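Local coordinates for protein O-methyltransferase (Burkholderia thailandensis, PDB 3MCZ) that probably transfers a methyl group from S-adenosyl-L-methionine to a hydroxyl oxygen of a substrate that is not identified, and probably works as a dimer, at residues A[174-179]-A[280-285]; A[180-185]-A[247-252]. One frame throughout, in Å; residues are numbered along the deposited sequence.

Contact 1 of 2, residues A[174-179]-A[280-285]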
ATOM      1  N   LEU A 174      19.832  28.330 -12.800  1.00 17.93           N
ATOM      2  CA  LEU A 174      20.662  28.976 -11.787  1.00 18.41           C
ATOM      3  C   LEU A 174      21.660  29.957 -12.415  1.00 17.59           C
ATOM      4  O   LEU A 174      22.234  29.674 -13.451  1.00 15.28           O
ATOM      5  CB  LEU A 174      21.436  27.945 -10.989  1.00 18.03           C
ATOM      6  CG  LEU A 174      20.601  27.094 -10.027  1.00 21.97           C
ATOM      7  CD1 LEU A 174      21.529  26.058  -9.372  1.00 23.35           C
ATOM      8  CD2 LEU A 174      19.899  27.969  -8.977  1.00 18.87           C
ATOM      9  N   GLY A 175      21.875  31.084 -11.751  1.00 16.67           N
ATOM     10  CA  GLY A 175      22.808  32.103 -12.221  1.00 16.52           C
ATOM     11  C   GLY A 175      24.280  31.724 -12.199  1.00 16.08           C
ATOM     12  O   GLY A 175      25.088  32.326 -12.914  1.00 17.13           O
ATOM     13  N   VAL A 176      24.646  30.698 -11.444  1.00 14.97           N
ATOM     14  CA  VAL A 176      26.033  30.297 -11.363  1.00 14.38           C
ATOM     15  C   VAL A 176      26.550  29.753 -12.697  1.00 13.08           C
ATOM     16  O   VAL A 176      27.748  29.622 -12.864  1.00 13.09           O
ATOM     17  CB  VAL A 176      26.272  29.227 -10.267  1.00 14.24           C
ATOM     18  CG1 VAL A 176      25.881  29.785  -8.878  1.00 16.37           C
ATOM     19  CG2 VAL A 176      25.548  27.882 -10.632  1.00 13.50           C
ATOM     20  N   PHE A 177      25.651  29.419 -13.622  1.00 12.26           N
ATOM     21  CA  PHE A 177      26.048  28.819 -14.908  1.00 12.25           C
ATOM     22  C   PHE A 177      26.390  29.837 -15.983  1.00 12.20           C
ATOM     23  O   PHE A 177      27.154  29.512 -16.870  1.00 11.30           O
ATOM     24  CB  PHE A 177      24.968  27.863 -15.434  1.00 11.90           C
ATOM     25  CG  PHE A 177      24.839  26.607 -14.620  1.00 11.89           C
ATOM     26  CD1 PHE A 177      25.890  25.703 -14.540  1.00 13.11           C
ATOM     27  CD2 PHE A 177      23.684  26.343 -13.896  1.00 13.56           C
ATOM     28  CE1 PHE A 177      25.798  24.583 -13.754  1.00 14.00           C
ATOM     29  CE2 PHE A 177      23.583  25.177 -13.109  1.00 14.74           C
ATOM     30  CZ  PHE A 177      24.628  24.294 -13.048  1.00 12.62           C
ATOM     31  N   ALA A 178      25.882  31.073 -15.865  1.00 11.37           N
ATOM     32  CA  ALA A 178      25.918  32.062 -16.960  1.00 12.69           C
ATOM     33  C   ALA A 178      27.361  32.426 -17.341  1.00 13.65           C
ATOM     34  O   ALA A 178      27.656  32.562 -18.510  1.00 12.57           O
ATOM     35  CB  ALA A 178      25.143  33.350 -16.564  1.00 13.12           C
ATOM     36  N   ARG A 179      28.255  32.537 -16.349  1.00 14.01           N
ATOM     37  CA  ARG A 179      29.651  32.909 -16.593  1.00 15.65           C
ATOM     38  C   ARG A 179      30.626  31.742 -16.346  1.00 15.04           C
ATOM     39  O   ARG A 179      31.848  31.931 -16.341  1.00 15.43           O
ATOM     40  CB  ARG A 179      30.051  34.102 -15.719  1.00 17.33           C
ATOM     41  CG  ARG A 179      29.230  35.394 -15.879  1.00 21.56           C
ATOM     42  CD  ARG A 179      29.606  36.194 -17.088  1.00 24.01           C
ATOM     43  NE  ARG A 179      28.909  37.495 -17.161  1.00 26.71           N
ATOM     44  CZ  ARG A 179      28.777  38.226 -18.278  1.00 28.15           C
ATOM     45  NH1 ARG A 179      29.299  37.803 -19.439  1.00 28.19           N
ATOM     46  NH2 ARG A 179      28.121  39.393 -18.250  1.00 28.00           N
ATOM     47  N   GLY A 280      35.700  31.432  -7.308  1.00 18.01           N
ATOM     48  CA  GLY A 280      34.533  32.062  -7.892  1.00 17.81           C
ATOM     49  C   GLY A 280      33.437  31.073  -8.273  1.00 17.28           C
ATOM     50  O   GLY A 280      32.397  31.491  -8.753  1.00 17.35           O
ATOM     51  N   GLY A 281      33.689  29.773  -8.095  1.00 15.59           N
ATOM     52  CA  GLY A 281      32.782  28.722  -8.549  1.00 14.25           C
ATOM     53  C   GLY A 281      31.795  28.314  -7.459  1.00 13.28           C
ATOM     54  O   GLY A 281      31.735  28.912  -6.387  1.00 12.54           O
ATOM     55  N   ALA A 282      31.034  27.271  -7.743  1.00 12.63           N
ATOM     56  CA  ALA A 282      29.968  26.835  -6.837  1.00 11.98           C
ATOM     57  C   ALA A 282      29.871  25.327  -6.774  1.00 12.45           C
ATOM     58  O   ALA A 282      30.056  24.625  -7.777  1.00 11.84           O
ATOM     59  CB  ALA A 282      28.596  27.424  -7.273  1.00 11.31           C
ATOM     60  N   LEU A 283      29.544  24.855  -5.583  1.00 12.97           N
ATOM     61  CA  LEU A 283      29.145  23.484  -5.342  1.00 13.31           C
ATOM     62  C   LEU A 283      27.617  23.470  -5.149  1.00 13.69           C
ATOM     63  O   LEU A 283      27.073  24.239  -4.314  1.00 14.10           O
ATOM     64  CB  LEU A 283      29.820  22.975  -4.052  1.00 12.42           C
ATOM     65  CG  LEU A 283      29.379  21.574  -3.587  1.00 14.37           C
ATOM     66  CD1 LEU A 283      29.619  20.498  -4.671  1.00 12.84           C
ATOM     67  CD2 LEU A 283      30.040  21.156  -2.263  1.00 14.13           C
ATOM     68  N   LEU A 284      26.921  22.623  -5.913  1.00 12.94           N
ATOM     69  CA  LEU A 284      25.474  22.510  -5.810  1.00 13.61           C
ATOM     70  C   LEU A 284      25.141  21.173  -5.195  1.00 14.26           C
ATOM     71  O   LEU A 284      25.632  20.144  -5.652  1.00 13.39           O
ATOM     72  CB  LEU A 284      24.788  22.599  -7.170  1.00 13.50           C
ATOM     73  CG  LEU A 284      25.093  23.827  -8.023  1.00 16.10           C
ATOM     74  CD1 LEU A 284      24.274  23.806  -9.327  1.00 13.82           C
ATOM     75  CD2 LEU A 284      24.894  25.158  -7.260  1.00 15.56           C
ATOM     76  N   ILE A 285      24.326  21.195  -4.146  1.00 14.34           N
ATOM     77  CA  ILE A 285      23.815  19.966  -3.561  1.00 15.28           C
ATOM     78  C   ILE A 285      22.299  20.030  -3.472  1.00 15.01           C
ATOM     79  O   ILE A 285      21.751  20.867  -2.800  1.00 15.84           O
ATOM     80  CB  ILE A 285      24.369  19.705  -2.164  1.00 15.01           C
ATOM     81  CG1 ILE A 285      25.919  19.695  -2.159  1.00 16.29           C
ATOM     82  CG2 ILE A 285      23.766  18.365  -1.607  1.00 15.73           C
ATOM     83  CD1 ILE A 285      26.569  19.620  -0.757  1.00 13.95           C
TER
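L174, V176 and F177 pack on one face of the Rossmann-like sheet of the methyltransferase domain. They belong to the loop between helix 150-172 and strand 182-186. The partner is strand 281-288, which meets them with A282 and L284. No hydrogen bond joins the two segments, and the contact is wholly apolar.

L284 carries most of it. Its CG lies anti to the carbonyl carbon (chi1 -55°), and the side chain extends from the sheet toward the loop. There L284 and L174 meet tip to tip, with CD1 of L284 3.6 Å from CD1 of L174. The same CD1 of L284 also lies 3.8 Å from CZ of F177, whose ring crosses the leucine obliquely. The other methyl, CD2 of L284, has CG2 of V176 at a looser 4.4 Å. Two residues earlier on the strand, CB of A282 meets CG1 of V176 at 3.9 Å. The two methyls of V176 are thus shared between two strand residues on the same face.

The loop itself is compact. Residues 175-178 have helical backbone angles, and the bond from F177 N to L174 O is weak. This turn presents L174, V176 and F177 to the sheet together. Neighbouring strands complete the apolar layer: L343 and I345 of strand 341-347 and V251 of strand 251-255. L204 also touches F177. Within the loop, CG2 of V176 sits over the centre of the F177 ring, 4.0 Å above its plane.

Contact 2 of 2, residues A[180-185]-A[247-252]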
ATOM      1  N   ALA A 180      30.075  30.560 -16.103  1.00 13.08           N
ATOM      2  CA  ALA A 180      30.846  29.347 -15.895  1.00 12.21           C
ATOM      3  C   ALA A 180      31.279  28.806 -17.290  1.00 11.92           C
ATOM      4  O   ALA A 180      30.712  29.184 -18.335  1.00 11.70           O
ATOM      5  CB  ALA A 180      30.012  28.333 -15.176  1.00 11.63           C
ATOM      6  N   ARG A 181      32.319  27.978 -17.295  1.00 11.65           N
ATOM      7  CA  ARG A 181      32.727  27.245 -18.489  1.00 11.68           C
ATOM      8  C   ARG A 181      32.689  25.756 -18.330  1.00 12.22           C
ATOM      9  O   ARG A 181      32.460  25.054 -19.292  1.00 12.92           O
ATOM     10  CB  ARG A 181      34.147  27.647 -18.887  1.00 12.31           C
ATOM     11  CG  ARG A 181      34.257  29.066 -19.342  1.00 14.31           C
ATOM     12  CD  ARG A 181      33.365  29.357 -20.553  1.00 19.59           C
ATOM     13  NE  ARG A 181      33.646  28.522 -21.742  1.00 23.14           N
ATOM     14  CZ  ARG A 181      34.612  28.763 -22.635  1.00 24.40           C
ATOM     15  NH1 ARG A 181      35.430  29.811 -22.507  1.00 24.56           N
ATOM     16  NH2 ARG A 181      34.768  27.939 -23.661  1.00 25.72           N
ATOM     17  N   THR A 182      32.963  25.265 -17.122  1.00 11.94           N
ATOM     18  CA  THR A 182      33.056  23.835 -16.899  1.00 12.21           C
ATOM     19  C   THR A 182      32.228  23.400 -15.705  1.00 11.77           C
ATOM     20  O   THR A 182      32.100  24.138 -14.711  1.00 11.54           O
ATOM     21  CB  THR A 182      34.502  23.391 -16.645  1.00 12.83           C
ATOM     22  OG1 THR A 182      35.050  24.165 -15.564  1.00 11.35           O
ATOM     23  CG2 THR A 182      35.360  23.548 -17.946  1.00 12.61           C
ATOM     24  N   VAL A 183      31.669  22.198 -15.846  1.00 10.91           N
ATOM     25  CA  VAL A 183      30.821  21.565 -14.864  1.00 11.28           C
ATOM     26  C   VAL A 183      31.233  20.097 -14.663  1.00 12.25           C
ATOM     27  O   VAL A 183      31.466  19.353 -15.629  1.00 12.39           O
ATOM     28  CB  VAL A 183      29.329  21.542 -15.309  1.00 12.56           C
ATOM     29  CG1 VAL A 183      28.430  20.956 -14.179  1.00 11.16           C
ATOM     30  CG2 VAL A 183      28.846  22.882 -15.736  1.00 11.59           C
ATOM     31  N   ILE A 184      31.251  19.667 -13.412  1.00 12.87           N
ATOM     32  CA  ILE A 184      31.423  18.275 -13.048  1.00 12.93           C
ATOM     33  C   ILE A 184      30.155  17.791 -12.306  1.00 13.89           C
ATOM     34  O   ILE A 184      29.741  18.410 -11.323  1.00 13.42           O
ATOM     35  CB  ILE A 184      32.685  18.120 -12.191  1.00 12.14           C
ATOM     36  CG1 ILE A 184      33.920  18.316 -13.043  1.00 12.46           C
ATOM     37  CG2 ILE A 184      32.700  16.794 -11.485  1.00 12.58           C
ATOM     38  CD1 ILE A 184      35.224  18.251 -12.279  1.00 13.21           C
ATOM     39  N   ASP A 185      29.525  16.726 -12.818  1.00 14.50           N
ATOM     40  CA  ASP A 185      28.306  16.113 -12.223  1.00 16.17           C
ATOM     41  C   ASP A 185      28.731  14.805 -11.514  1.00 16.22           C
ATOM     42  O   ASP A 185      28.991  13.770 -12.158  1.00 15.36           O
ATOM     43  CB  ASP A 185      27.280  15.828 -13.340  1.00 17.89           C
ATOM     44  CG  ASP A 185      25.853  15.570 -12.827  1.00 22.19           C
ATOM     45  OD1 ASP A 185      25.551  15.789 -11.614  1.00 24.24           O
ATOM     46  OD2 ASP A 185      25.006  15.158 -13.674  1.00 27.63           O
ATOM     47  N   GLY A 247      41.336  17.362 -10.497  1.00 18.54           N
ATOM     48  CA  GLY A 247      40.043  17.738 -11.068  1.00 17.90           C
ATOM     49  C   GLY A 247      39.746  19.161 -10.663  1.00 16.89           C
ATOM     50  O   GLY A 247      40.175  19.605  -9.600  1.00 16.66           O
ATOM     51  N   ALA A 248      39.021  19.875 -11.511  1.00 16.06           N
ATOM     52  CA  ALA A 248      38.610  21.244 -11.214  1.00 15.02           C
ATOM     53  C   ALA A 248      37.482  21.640 -12.172  1.00 14.15           C
ATOM     54  O   ALA A 248      37.534  21.319 -13.391  1.00 15.46           O
ATOM     55  CB  ALA A 248      39.799  22.202 -11.375  1.00 15.42           C
ATOM     56  N   ALA A 249      36.468  22.333 -11.649  1.00 12.17           N
ATOM     57  CA  ALA A 249      35.433  22.909 -12.495  1.00 11.12           C
ATOM     58  C   ALA A 249      34.883  24.156 -11.853  1.00 11.02           C
ATOM     59  O   ALA A 249      35.036  24.359 -10.647  1.00 11.18           O
ATOM     60  CB  ALA A 249      34.295  21.912 -12.767  1.00 10.53           C
ATOM     61  N   ASP A 250      34.198  24.967 -12.662  1.00 10.52           N
ATOM     62  CA  ASP A 250      33.505  26.151 -12.152  1.00 11.35           C
ATOM     63  C   ASP A 250      32.272  25.804 -11.310  1.00 11.58           C
ATOM     64  O   ASP A 250      31.956  26.506 -10.348  1.00 12.48           O
ATOM     65  CB  ASP A 250      33.097  27.034 -13.321  1.00 10.33           C
ATOM     66  CG  ASP A 250      34.304  27.555 -14.086  1.00 13.63           C
ATOM     67  OD1 ASP A 250      35.261  27.982 -13.402  1.00 12.74           O
ATOM     68  OD2 ASP A 250      34.323  27.488 -15.351  1.00 13.87           O
ATOM     69  N   VAL A 251      31.574  24.754 -11.713  1.00 11.29           N
ATOM     70  CA  VAL A 251      30.419  24.231 -11.013  1.00 12.05           C
ATOM     71  C   VAL A 251      30.526  22.723 -10.833  1.00 11.68           C
ATOM     72  O   VAL A 251      30.811  21.965 -11.770  1.00 13.72           O
ATOM     73  CB  VAL A 251      29.065  24.599 -11.684  1.00 12.53           C
ATOM     74  CG1 VAL A 251      27.884  24.073 -10.819  1.00  9.34           C
ATOM     75  CG2 VAL A 251      28.934  26.088 -11.878  1.00 11.89           C
ATOM     76  N   VAL A 252      30.347  22.272  -9.585  1.00 12.47           N
ATOM     77  CA  VAL A 252      30.414  20.858  -9.250  1.00 11.36           C
ATOM     78  C   VAL A 252      29.057  20.507  -8.664  1.00 12.41           C
ATOM     79  O   VAL A 252      28.538  21.232  -7.831  1.00 10.68           O
ATOM     80  CB  VAL A 252      31.558  20.578  -8.228  1.00 12.07           C
ATOM     81  CG1 VAL A 252      31.576  19.104  -7.777  1.00 12.24           C
ATOM     82  CG2 VAL A 252      32.924  21.041  -8.813  1.00  9.84           C
TER
HETATM   83  O   HOH W   1      36.569  26.176 -16.118  1.00 20.45           O
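D250 points its side chain at the start of strand 182-186, just where its own chain turns a corner into strand 251-255. Its CB lies 3.8 Å from CB of A180. CG is anti to the carbonyl carbon (chi1 -63°), which carries the carboxylate across to the neighbouring backbone. At the tip, OD2 accepts two N-H groups: R181 N at 2.8 Å and T182 N at 3.2 Å. Both come from above the carboxylate plane. A water donates a third bond to OD2 and also bonds OG1 of T182. These bonds would favour the ionised carboxylate.

T182 answers in the other direction. Its OG1 sits between the backbone N and the carbonyl carbon (chi1 54°) and accepts from D250 N at 3.1 Å. The T182 carbonyl takes V251 N in its plane, and D250 N only weakly.

Beyond this junction the strands run parallel. I184 N reaches O of V251 at 2.9 Å, nearly along the C=O axis. V183 and V251 share one face, where both touch F177. I184 and V252 lie on the other, where CG1 of I184 rests 3.6 Å from CB of A249. The guanidinium of R181 turns elsewhere, with NE bonded to Q203 O. The pairing joins strands 1 and 4, neighbours inside the 3-2-1-4-5-7-6 sheet of the Rossmann-like fold of S-adenosylmethionine-dependent methyltransferases.

Overall arrangement
After helix 150-172 the chain enters the loop 174-179 and passes directly into 180-185, which starts the first strand of the sheet. Strands 205-210 and 231-235 follow on one side of it. The chain then returns through 247-252, and contact 2 closes this inner loop. Helix 263-275 leads on to 280-285, where contact 1 closes the outer loop. Contact 2 is therefore nested inside contact 1, and their centres lie about 9 Å apart. Strand 251-255 joins them: it pairs with strand 281-288 through probable hydrogen bonds, and V251 also packs on F177. Contact 1 ties the loop after helix 150-172 to strand 281-288, and contact 2 pairs strand 182-186 with strand 251-255.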